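Side-chain contacts in uncharacterized protein (Pyrococcus abyssi, PDB 5IFF), which acts as a restriction DNA glycosylase, probably excising adenine from its recognition sequence, and is captured in this structure as a tetramer on nonspecific double-stranded DNA: residues V14-T19 / V160-T165; N88-L93 / K211-I216; K133-G138 / M191-K196. The protein carries 2 engineered substitutions. All coordinates share one frame; numbering follows the deposited sequence.

Interaction 1. Residues V14-T19 / V160-T165; sequences VRLPIT and VCIPLT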
loop_
_atom_site.group_PDB
_atom_site.type_symbol
_atom_site.label_atom_id
_atom_site.label_comp_id
_atom_site.label_asym_id
_atom_site.label_seq_id
_atom_site.Cartn_x
_atom_site.Cartn_y
_atom_site.Cartn_z
ATOM N N VAL A 14 0.958 -10.186 28.207
ATOM C CA VAL A 14 1.083 -9.670 26.833
ATOM C C VAL A 14 1.662 -8.280 26.859
ATOM O O VAL A 14 1.233 -7.426 27.672
ATOM C CB VAL A 14 -0.253 -9.659 26.109
ATOM C CG1 VAL A 14 -0.063 -9.231 24.630
ATOM C CG2 VAL A 14 -0.822 -11.062 26.104
ATOM N N ARG A 15 2.655 -8.036 26.014
ATOM C CA ARG A 15 3.175 -6.667 25.933
ATOM C C ARG A 15 2.631 -6.013 24.648
ATOM O O ARG A 15 2.666 -6.617 23.549
ATOM C CB ARG A 15 4.696 -6.672 25.993
ATOM C CG ARG A 15 5.211 -7.096 27.361
ATOM C CD ARG A 15 6.707 -7.052 27.470
ATOM N NE ARG A 15 7.187 -7.084 28.865
ATOM C CZ ARG A 15 7.180 -8.158 29.642
ATOM N NH1 ARG A 15 6.722 -9.316 29.179
ATOM N NH2 ARG A 15 7.642 -8.081 30.882
ATOM N N LEU A 16 2.075 -4.812 24.827
ATOM C CA LEU A 16 1.301 -4.114 23.815
ATOM C C LEU A 16 1.821 -2.719 23.585
ATOM O O LEU A 16 2.095 -1.979 24.551
ATOM C CB LEU A 16 -0.173 -4.043 24.236
ATOM C CG LEU A 16 -0.883 -5.398 24.391
ATOM C CD1 LEU A 16 -2.208 -5.159 25.007
ATOM C CD2 LEU A 16 -1.087 -6.034 23.028
ATOM N N PRO A 17 1.960 -2.344 22.308
ATOM C CA PRO A 17 2.327 -0.978 21.936
ATOM C C PRO A 17 1.193 -0.030 22.240
ATOM O O PRO A 17 -0.000 -0.336 22.054
ATOM C CB PRO A 17 2.551 -1.065 20.429
ATOM C CG PRO A 17 1.609 -2.158 19.999
ATOM C CD PRO A 17 1.610 -3.165 21.131
ATOM N N ILE A 18 1.579 1.127 22.733
ATOM C CA ILE A 18 0.635 2.155 23.120
ATOM C C ILE A 18 0.648 3.359 22.160
ATOM O O ILE A 18 -0.192 4.269 22.276
ATOM C CB ILE A 18 0.981 2.613 24.576
ATOM C CG1 ILE A 18 0.801 1.430 25.480
ATOM C CG2 ILE A 18 0.033 3.610 25.109
ATOM C CD1 ILE A 18 -0.578 0.897 25.361
ATOM N N THR A 19 1.643 3.432 21.290
ATOM C CA THR A 19 1.866 4.690 20.543
ATOM C C THR A 19 1.828 4.583 19.024
ATOM O O THR A 19 1.858 5.602 18.335
ATOM C CB THR A 19 3.244 5.330 20.866
ATOM O OG1 THR A 19 4.300 4.454 20.437
ATOM C CG2 THR A 19 3.379 5.643 22.359
ATOM N N VAL A 160 -10.713 -7.208 21.721
ATOM C CA VAL A 160 -10.768 -7.037 23.194
ATOM C C VAL A 160 -10.347 -5.585 23.469
ATOM O O VAL A 160 -9.414 -5.069 22.841
ATOM C CB VAL A 160 -9.869 -8.047 23.947
ATOM C CG1 VAL A 160 -8.463 -7.963 23.419
ATOM C CG2 VAL A 160 -9.893 -7.787 25.450
ATOM N N CYS A 161 -11.065 -4.912 24.357
ATOM C CA CYS A 161 -10.764 -3.530 24.713
ATOM C C CYS A 161 -10.286 -3.576 26.167
ATOM O O CYS A 161 -11.067 -3.923 27.050
ATOM C CB CYS A 161 -11.992 -2.633 24.609
ATOM S SG CYS A 161 -12.469 -2.424 22.838
ATOM N N ILE A 162 -9.023 -3.230 26.373
ATOM C CA ILE A 162 -8.350 -3.381 27.662
ATOM C C ILE A 162 -8.223 -2.008 28.315
ATOM O O ILE A 162 -7.538 -1.171 27.773
ATOM C CB ILE A 162 -6.950 -3.954 27.500
ATOM C CG1 ILE A 162 -7.034 -5.414 26.925
ATOM C CG2 ILE A 162 -6.305 -4.063 28.898
ATOM C CD1 ILE A 162 -5.722 -5.906 26.273
ATOM N N PRO A 163 -8.833 -1.791 29.492
ATOM C CA PRO A 163 -8.661 -0.449 30.122
ATOM C C PRO A 163 -7.193 -0.095 30.394
ATOM O O PRO A 163 -6.433 -0.938 30.906
ATOM C CB PRO A 163 -9.433 -0.566 31.440
ATOM C CG PRO A 163 -10.454 -1.733 31.171
ATOM C CD PRO A 163 -9.700 -2.679 30.285
ATOM N N LEU A 164 -6.788 1.126 30.064
ATOM C CA LEU A 164 -5.430 1.541 30.381
ATOM C C LEU A 164 -5.161 1.465 31.894
ATOM O O LEU A 164 -4.012 1.428 32.331
ATOM C CB LEU A 164 -5.145 2.972 29.921
ATOM C CG LEU A 164 -4.986 3.155 28.393
ATOM C CD1 LEU A 164 -4.498 4.624 28.215
ATOM C CD2 LEU A 164 -4.017 2.151 27.799
ATOM N N THR A 165 -6.215 1.472 32.692
ATOM C CA THR A 165 -5.991 1.442 34.142
ATOM C C THR A 165 -5.564 0.038 34.551
ATOM O O THR A 165 -5.262 -0.192 35.715
ATOM C CB THR A 165 -7.240 1.820 34.933
ATOM O OG1 THR A 165 -8.331 1.028 34.471
ATOM C CG2 THR A 165 -7.580 3.267 34.744
#

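Interaction 2. Residues N88-L93 / K211-I216; sequences NDIYEL and KFLRSI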
loop_
_atom_site.group_PDB
_atom_site.type_symbol
_atom_site.label_atom_id
_atom_site.label_comp_id
_atom_site.label_asym_id
_atom_site.label_seq_id
_atom_site.Cartn_x
_atom_site.Cartn_y
_atom_site.Cartn_z
ATOM N N ASN A 88 -10.437 -29.198 32.540
ATOM C CA ASN A 88 -11.848 -29.005 32.751
ATOM C C ASN A 88 -12.338 -27.715 32.055
ATOM O O ASN A 88 -13.449 -27.681 31.535
ATOM C CB ASN A 88 -12.171 -28.957 34.223
ATOM C CG ASN A 88 -13.652 -28.868 34.481
ATOM O OD1 ASN A 88 -14.354 -29.852 34.418
ATOM N ND2 ASN A 88 -14.125 -27.697 34.800
ATOM N N ASP A 89 -11.517 -26.657 32.118
ATOM C CA ASP A 89 -11.852 -25.420 31.424
ATOM C C ASP A 89 -12.070 -25.722 29.926
ATOM O O ASP A 89 -13.004 -25.192 29.282
ATOM C CB ASP A 89 -10.738 -24.384 31.561
ATOM C CG ASP A 89 -10.655 -23.768 32.963
ATOM O OD1 ASP A 89 -11.633 -23.779 33.731
ATOM O OD2 ASP A 89 -9.565 -23.259 33.286
ATOM N N ILE A 90 -11.163 -26.533 29.352
ATOM C CA ILE A 90 -11.221 -26.798 27.904
ATOM C C ILE A 90 -12.463 -27.645 27.596
ATOM O O ILE A 90 -13.178 -27.371 26.613
ATOM C CB ILE A 90 -9.921 -27.483 27.383
ATOM C CG1 ILE A 90 -8.785 -26.454 27.395
ATOM C CG2 ILE A 90 -10.039 -27.891 25.910
ATOM C CD1 ILE A 90 -7.422 -27.111 27.236
ATOM N N TYR A 91 -12.752 -28.633 28.448
ATOM C CA TYR A 91 -13.947 -29.461 28.213
ATOM C C TYR A 91 -15.225 -28.626 28.236
ATOM O O TYR A 91 -16.174 -28.891 27.481
ATOM C CB TYR A 91 -14.080 -30.577 29.256
ATOM C CG TYR A 91 -12.898 -31.487 29.370
ATOM C CD1 TYR A 91 -12.050 -31.737 28.272
ATOM C CD2 TYR A 91 -12.623 -32.113 30.592
ATOM C CE1 TYR A 91 -10.941 -32.639 28.434
ATOM C CE2 TYR A 91 -11.566 -32.960 30.748
ATOM C CZ TYR A 91 -10.721 -33.208 29.671
ATOM O OH TYR A 91 -9.662 -34.057 29.921
ATOM N N GLU A 92 -15.278 -27.654 29.167
ATOM C CA GLU A 92 -16.420 -26.733 29.236
ATOM C C GLU A 92 -16.545 -25.869 27.965
ATOM O O GLU A 92 -17.623 -25.589 27.486
ATOM C CB GLU A 92 -16.294 -25.803 30.455
ATOM C CG GLU A 92 -16.539 -26.495 31.793
ATOM C CD GLU A 92 -17.976 -26.969 31.964
ATOM O OE1 GLU A 92 -18.903 -26.135 31.888
ATOM O OE2 GLU A 92 -18.177 -28.181 32.174
ATOM N N LEU A 93 -15.435 -25.450 27.426
ATOM C CA LEU A 93 -15.503 -24.686 26.194
ATOM C C LEU A 93 -15.942 -25.569 25.004
ATOM O O LEU A 93 -16.686 -25.117 24.127
ATOM C CB LEU A 93 -14.158 -24.048 25.902
ATOM C CG LEU A 93 -13.848 -22.872 26.819
ATOM C CD1 LEU A 93 -12.358 -22.589 26.807
ATOM C CD2 LEU A 93 -14.682 -21.697 26.334
ATOM N N LYS A 211 -11.160 -27.455 16.696
ATOM C CA LYS A 211 -10.008 -28.203 16.237
ATOM C C LYS A 211 -8.717 -27.819 17.007
ATOM O O LYS A 211 -7.904 -28.693 17.381
ATOM C CB LYS A 211 -9.848 -27.984 14.728
ATOM C CG LYS A 211 -8.682 -28.692 14.106
ATOM C CD LYS A 211 -8.773 -28.736 12.585
ATOM C CE LYS A 211 -7.618 -29.546 11.982
ATOM N NZ LYS A 211 -7.383 -30.828 12.712
ATOM N N PHE A 212 -8.540 -26.535 17.210
ATOM C CA PHE A 212 -7.408 -26.030 18.005
ATOM C C PHE A 212 -7.441 -26.565 19.448
ATOM O O PHE A 212 -6.444 -27.098 19.951
ATOM C CB PHE A 212 -7.424 -24.506 18.035
ATOM C CG PHE A 212 -6.461 -23.920 19.041
ATOM C CD1 PHE A 212 -5.093 -24.173 18.940
ATOM C CD2 PHE A 212 -6.939 -23.163 20.094
ATOM C CE1 PHE A 212 -4.213 -23.637 19.877
ATOM C CE2 PHE A 212 -6.065 -22.619 21.040
ATOM C CZ PHE A 212 -4.714 -22.855 20.926
ATOM N N LEU A 213 -8.579 -26.401 20.116
ATOM C CA LEU A 213 -8.702 -26.903 21.485
ATOM C C LEU A 213 -8.525 -28.407 21.540
ATOM O O LEU A 213 -7.794 -28.911 22.373
ATOM C CB LEU A 213 -10.056 -26.527 22.100
ATOM C CG LEU A 213 -10.254 -25.014 22.285
ATOM C CD1 LEU A 213 -11.674 -24.724 22.741
ATOM C CD2 LEU A 213 -9.197 -24.453 23.314
ATOM N N ARG A 214 -9.171 -29.146 20.630
ATOM C CA ARG A 214 -8.946 -30.578 20.588
ATOM C C ARG A 214 -7.467 -30.914 20.451
ATOM O O ARG A 214 -7.012 -31.900 21.016
ATOM C CB ARG A 214 -9.745 -31.267 19.444
ATOM C CG ARG A 214 -11.224 -31.325 19.762
ATOM C CD ARG A 214 -12.010 -31.807 18.553
ATOM N NE ARG A 214 -13.459 -31.833 18.744
ATOM C CZ ARG A 214 -14.331 -31.945 17.735
ATOM N NH1 ARG A 214 -13.910 -31.987 16.451
ATOM N NH2 ARG A 214 -15.623 -31.991 18.006
ATOM N N SER A 215 -6.714 -30.088 19.732
ATOM C CA SER A 215 -5.318 -30.417 19.453
ATOM C C SER A 215 -4.443 -30.136 20.666
ATOM O O SER A 215 -3.404 -30.772 20.826
ATOM C CB SER A 215 -4.789 -29.610 18.263
ATOM O OG SER A 215 -4.534 -28.258 18.625
ATOM N N ILE A 216 -4.834 -29.172 21.498
ATOM C CA ILE A 216 -3.976 -28.927 22.663
ATOM C C ILE A 216 -4.241 -29.947 23.809
ATOM O O ILE A 216 -3.368 -30.197 24.597
ATOM C CB ILE A 216 -4.103 -27.506 23.202
ATOM C CG1 ILE A 216 -5.451 -27.282 23.832
ATOM C CG2 ILE A 216 -3.817 -26.445 22.115
ATOM C CD1 ILE A 216 -5.587 -25.821 24.383
#

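Interaction 3. Residues K133-G138 / M191-K196; sequences KELPSG and MKELLK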
loop_
_atom_site.group_PDB
_atom_site.type_symbol
_atom_site.label_atom_id
_atom_site.label_comp_id
_atom_site.label_asym_id
_atom_site.label_seq_id
_atom_site.Cartn_x
_atom_site.Cartn_y
_atom_site.Cartn_z
ATOM N N LYS A 133 -19.486 -8.225 25.460
ATOM C CA LYS A 133 -19.556 -8.713 26.853
ATOM C C LYS A 133 -18.554 -7.938 27.678
ATOM O O LYS A 133 -17.448 -7.647 27.191
ATOM C CB LYS A 133 -19.240 -10.234 26.915
ATOM C CG LYS A 133 -19.462 -10.860 28.307
ATOM C CD LYS A 133 -19.123 -12.366 28.272
ATOM C CE LYS A 133 -20.169 -13.179 27.517
ATOM N NZ LYS A 133 -20.178 -14.627 27.958
ATOM N N GLU A 134 -18.889 -7.635 28.925
ATOM C CA GLU A 134 -17.958 -6.896 29.775
ATOM C C GLU A 134 -17.518 -7.764 30.946
ATOM O O GLU A 134 -18.356 -8.384 31.586
ATOM C CB GLU A 134 -18.593 -5.594 30.298
ATOM C CG GLU A 134 -17.647 -4.863 31.236
ATOM C CD GLU A 134 -18.270 -3.602 31.896
ATOM O OE1 GLU A 134 -19.310 -3.102 31.411
ATOM O OE2 GLU A 134 -17.689 -3.129 32.896
ATOM N N LEU A 135 -16.213 -7.808 31.221
ATOM C CA LEU A 135 -15.702 -8.542 32.390
ATOM C C LEU A 135 -15.758 -7.692 33.659
ATOM O O LEU A 135 -15.733 -6.468 33.572
ATOM C CB LEU A 135 -14.254 -8.981 32.151
ATOM C CG LEU A 135 -13.897 -9.940 30.997
ATOM C CD1 LEU A 135 -12.449 -10.429 31.167
ATOM C CD2 LEU A 135 -14.861 -11.114 30.887
ATOM N N PRO A 136 -15.799 -8.331 34.852
ATOM C CA PRO A 136 -15.863 -7.540 36.088
ATOM C C PRO A 136 -14.673 -6.582 36.187
ATOM O O PRO A 136 -14.856 -5.480 36.674
ATOM C CB PRO A 136 -15.849 -8.601 37.211
ATOM C CG PRO A 136 -16.303 -9.893 36.528
ATOM C CD PRO A 136 -15.827 -9.787 35.089
ATOM N N SER A 137 -13.505 -6.955 35.659
ATOM C CA SER A 137 -12.350 -6.068 35.809
ATOM C C SER A 137 -12.277 -4.938 34.731
ATOM O O SER A 137 -11.338 -4.136 34.715
ATOM C CB SER A 137 -11.074 -6.903 35.820
ATOM O OG SER A 137 -11.074 -7.884 34.777
ATOM N N GLY A 138 -13.282 -4.872 33.855
ATOM C CA GLY A 138 -13.464 -3.715 32.968
ATOM C C GLY A 138 -13.208 -3.987 31.484
ATOM O O GLY A 138 -13.560 -3.151 30.610
ATOM N N MET A 191 -9.462 -15.183 28.408
ATOM C CA MET A 191 -9.110 -16.175 27.396
ATOM C C MET A 191 -10.326 -17.032 27.114
ATOM O O MET A 191 -10.591 -17.350 25.941
ATOM C CB MET A 191 -7.941 -17.066 27.867
ATOM C CG MET A 191 -6.549 -16.336 27.833
ATOM S SD MET A 191 -5.174 -17.400 28.399
ATOM C CE MET A 191 -5.216 -17.048 30.199
ATOM N N LYS A 192 -11.047 -17.403 28.167
ATOM C CA LYS A 192 -12.274 -18.157 27.952
ATOM C C LYS A 192 -13.282 -17.397 27.089
ATOM O O LYS A 192 -13.849 -17.945 26.145
ATOM C CB LYS A 192 -12.919 -18.500 29.260
ATOM C CG LYS A 192 -12.058 -19.456 30.113
ATOM C CD LYS A 192 -12.823 -19.697 31.451
ATOM C CE LYS A 192 -12.083 -20.602 32.432
ATOM N NZ LYS A 192 -12.727 -20.560 33.833
ATOM N N GLU A 193 -13.516 -16.137 27.437
ATOM C CA GLU A 193 -14.525 -15.373 26.699
ATOM C C GLU A 193 -14.120 -15.015 25.299
ATOM O O GLU A 193 -15.011 -14.843 24.467
ATOM C CB GLU A 193 -14.913 -14.096 27.480
ATOM C CG GLU A 193 -15.615 -14.380 28.839
ATOM C CD GLU A 193 -16.928 -15.155 28.695
ATOM O OE1 GLU A 193 -17.567 -15.104 27.624
ATOM O OE2 GLU A 193 -17.353 -15.813 29.658
ATOM N N LEU A 194 -12.816 -14.848 25.026
ATOM C CA LEU A 194 -12.357 -14.584 23.690
ATOM C C LEU A 194 -12.558 -15.859 22.811
ATOM O O LEU A 194 -12.949 -15.755 21.639
ATOM C CB LEU A 194 -10.877 -14.146 23.665
ATOM C CG LEU A 194 -10.671 -12.653 24.058
ATOM C CD1 LEU A 194 -9.142 -12.410 24.275
ATOM C CD2 LEU A 194 -11.269 -11.765 22.913
ATOM N N LEU A 195 -12.374 -17.053 23.418
ATOM C CA LEU A 195 -12.619 -18.315 22.696
ATOM C C LEU A 195 -14.089 -18.418 22.429
ATOM O O LEU A 195 -14.474 -18.731 21.322
ATOM C CB LEU A 195 -12.137 -19.539 23.519
ATOM C CG LEU A 195 -10.599 -19.597 23.577
ATOM C CD1 LEU A 195 -10.205 -20.571 24.749
ATOM C CD2 LEU A 195 -9.934 -20.056 22.240
ATOM N N LYS A 196 -14.909 -18.087 23.424
ATOM C CA LYS A 196 -16.364 -18.121 23.221
ATOM C C LYS A 196 -16.814 -17.116 22.176
ATOM O O LYS A 196 -17.751 -17.403 21.395
ATOM C CB LYS A 196 -17.093 -17.863 24.508
ATOM C CG LYS A 196 -16.961 -19.075 25.485
ATOM C CD LYS A 196 -17.486 -18.725 26.887
ATOM C CE LYS A 196 -18.974 -18.591 26.865
ATOM N NZ LYS A 196 -19.517 -18.794 28.245
#

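Interaction 1. Residues V14-T19 / V160-T165
Leu-16 and Ile-162 sit on two strands that run in the same general sense yet belong to different sheets, their CA atoms 10.4 Å apart. Two residues further along each chain the backbones are slightly closer, with 9.5 Å between the CA atoms of Ile-18 and Leu-164. At this spacing no hydrogen bond joins the segments, and the contact, 104 Å² in all, is made by four apolar side chains. Leu-16 and Ile-162 point at each other and meet tip to tip, the CD1 methyl of Leu-16 lying 3.8 Å from the CD1 methyl of Ile-162. Ile-162 reaches that far because its chain is nearly extended at chi2 (160°), carrying CD1 outward from its own strand. The second pair lies where both strands have ended. Ile-18 directs its CB toward the other segment, and a turn at chi2 (-57°) swings CD1 toward Leu-164. Leu-164, in a short 3-10 turn, leaves its backbone obliquely, and its CD2 branch swings across to lie 4.4 Å from Ile-18 CD1, a looser touch than the first. All four residues are buried, so the two pairs form a thin hydrocarbon seam, with no backbone bond across it. Strand 11-17 is the middle member of the small antiparallel sheet, where Leu-16 pairs through its backbone with Val-182 of strand 181-186. Strand 154-163 belongs to the large curved sheet of the half-pipe fold and pairs with strand 54-59 through Val-160 and Trp-58. Ile-56 of strand 54-59 touches both Ile-18 and Leu-164. Phe-45 and Leu-171, from loops, also pack on Leu-164, while helix 188-201 brings Leu-190 and Leu-194 against Val-160.

Interaction 2. Residues N88-L93 / K211-I216
Ile-90 lays its two branches over two residues of helix 203-216, one turn apart. Its CG2 methyl rests on Leu-213, 4.0 Å from CB, at the level where the two backbones are nearest in register. The longer branch, with CG1 beside the backbone N, carries CD1 to the end of Ile-216, and there Ile-90 CD1 and Ile-216 CD1 are 3.6 Å apart. Ile-216 holds its own CG1 in the crowded position between the backbone N and the carbonyl carbon (chi1 69°), so that CG1 as well as CD1 borders the same methyl of Ile-90. Both meetings are oblique crossings of side chains. Leu-213 completes the contact in the other direction: its CD1 lies 4.1 Å from Leu-93 CB, one turn beyond Ile-90. Residues three apart on each helix thus share the interface, which is wholly apolar and buries 178 Å². Near the chain end, Ser-215 OG donates to Phe-212 O at 2.6 Å, approaching 20° out of the carbonyl plane; the same oxygen also accepts from Ile-216 N, so two donors grip this carbonyl oxygen in the last helical turn. Phe-212 faces helix 72-81, and Leu-93 also packs on Leu-195 and Lys-196 of helix 188-201. Ile-90 is further covered by His-80, Leu-85 and Ile-217. The short axes pass 10.5 Å apart at 153°, close to antiparallel, an arrangement characteristic of neighbouring helices in a small bundle.

Interaction 3. Residues K133-G138 / M191-K196
Lys-133 sets its CB toward helix 188-201, and with CG anti to the backbone N (chi1 -173°) the chain runs out to the carboxylate of Glu-193. CD is the first atom to meet it, 3.2 Å from Glu-193 OE1. A bend at chi3 (-72°) then keeps CE against the same oxygen and turns NZ over the group. The salt bridge is short, 2.7 Å from Lys-133 NZ to Glu-193 OE1, but NZ comes from above the carboxylate, 42° out of its plane, and the two side chains cross at about a right angle. The strand that carries Lys-133 ends in a beta hairpin: a type I turn from Leu-135 to Gly-138, closed by Gly-138 N to Leu-135 O, leads into strand 140-147. Leu-135, at the turn's start, sends CD2 alongside Glu-193 CG at 3.9 Å, sheltering the aliphatic part of the acid. On the far oxygen, Glu-193 OE2 has a long ion pair with Lys-196 NZ (3.9 Å), which makes a three-residue charge network. With an alanine at Glu-193, the ammonium groups of Lys-133 and Lys-196, 4.2 Å apart between NZ atoms, would probably be left to repel each other without their shared counter-charge. Phe-121 of the second subunit packs on Glu-193 and Lys-196 and makes a cation-pi contact with Lys-133.

Overall arrangement
Helix 188-201 lies between the other two regions. Interaction 3 touches interaction 1 where Val-160 CB meets Leu-194 CD2 (4.1 Å) and Pro-163 CG meets Gly-138 O (3.5 Å), and it touches interaction 2 through Leu-93, whose CD1 is 3.6 Å from Leu-195 CD1. A long, weak ion pair from Lys-192 to Asp-89 adds to this second junction. Interactions 1 and 2 stay about 13 Å apart at their nearest atoms. The nearest atom of interaction 1 is about 8 Å from the DNA, that of interaction 3 about 17 Å. The side chain of Ile-162 is about 7 Å from that of Ile-60, which binds adenine in another structure but has none here.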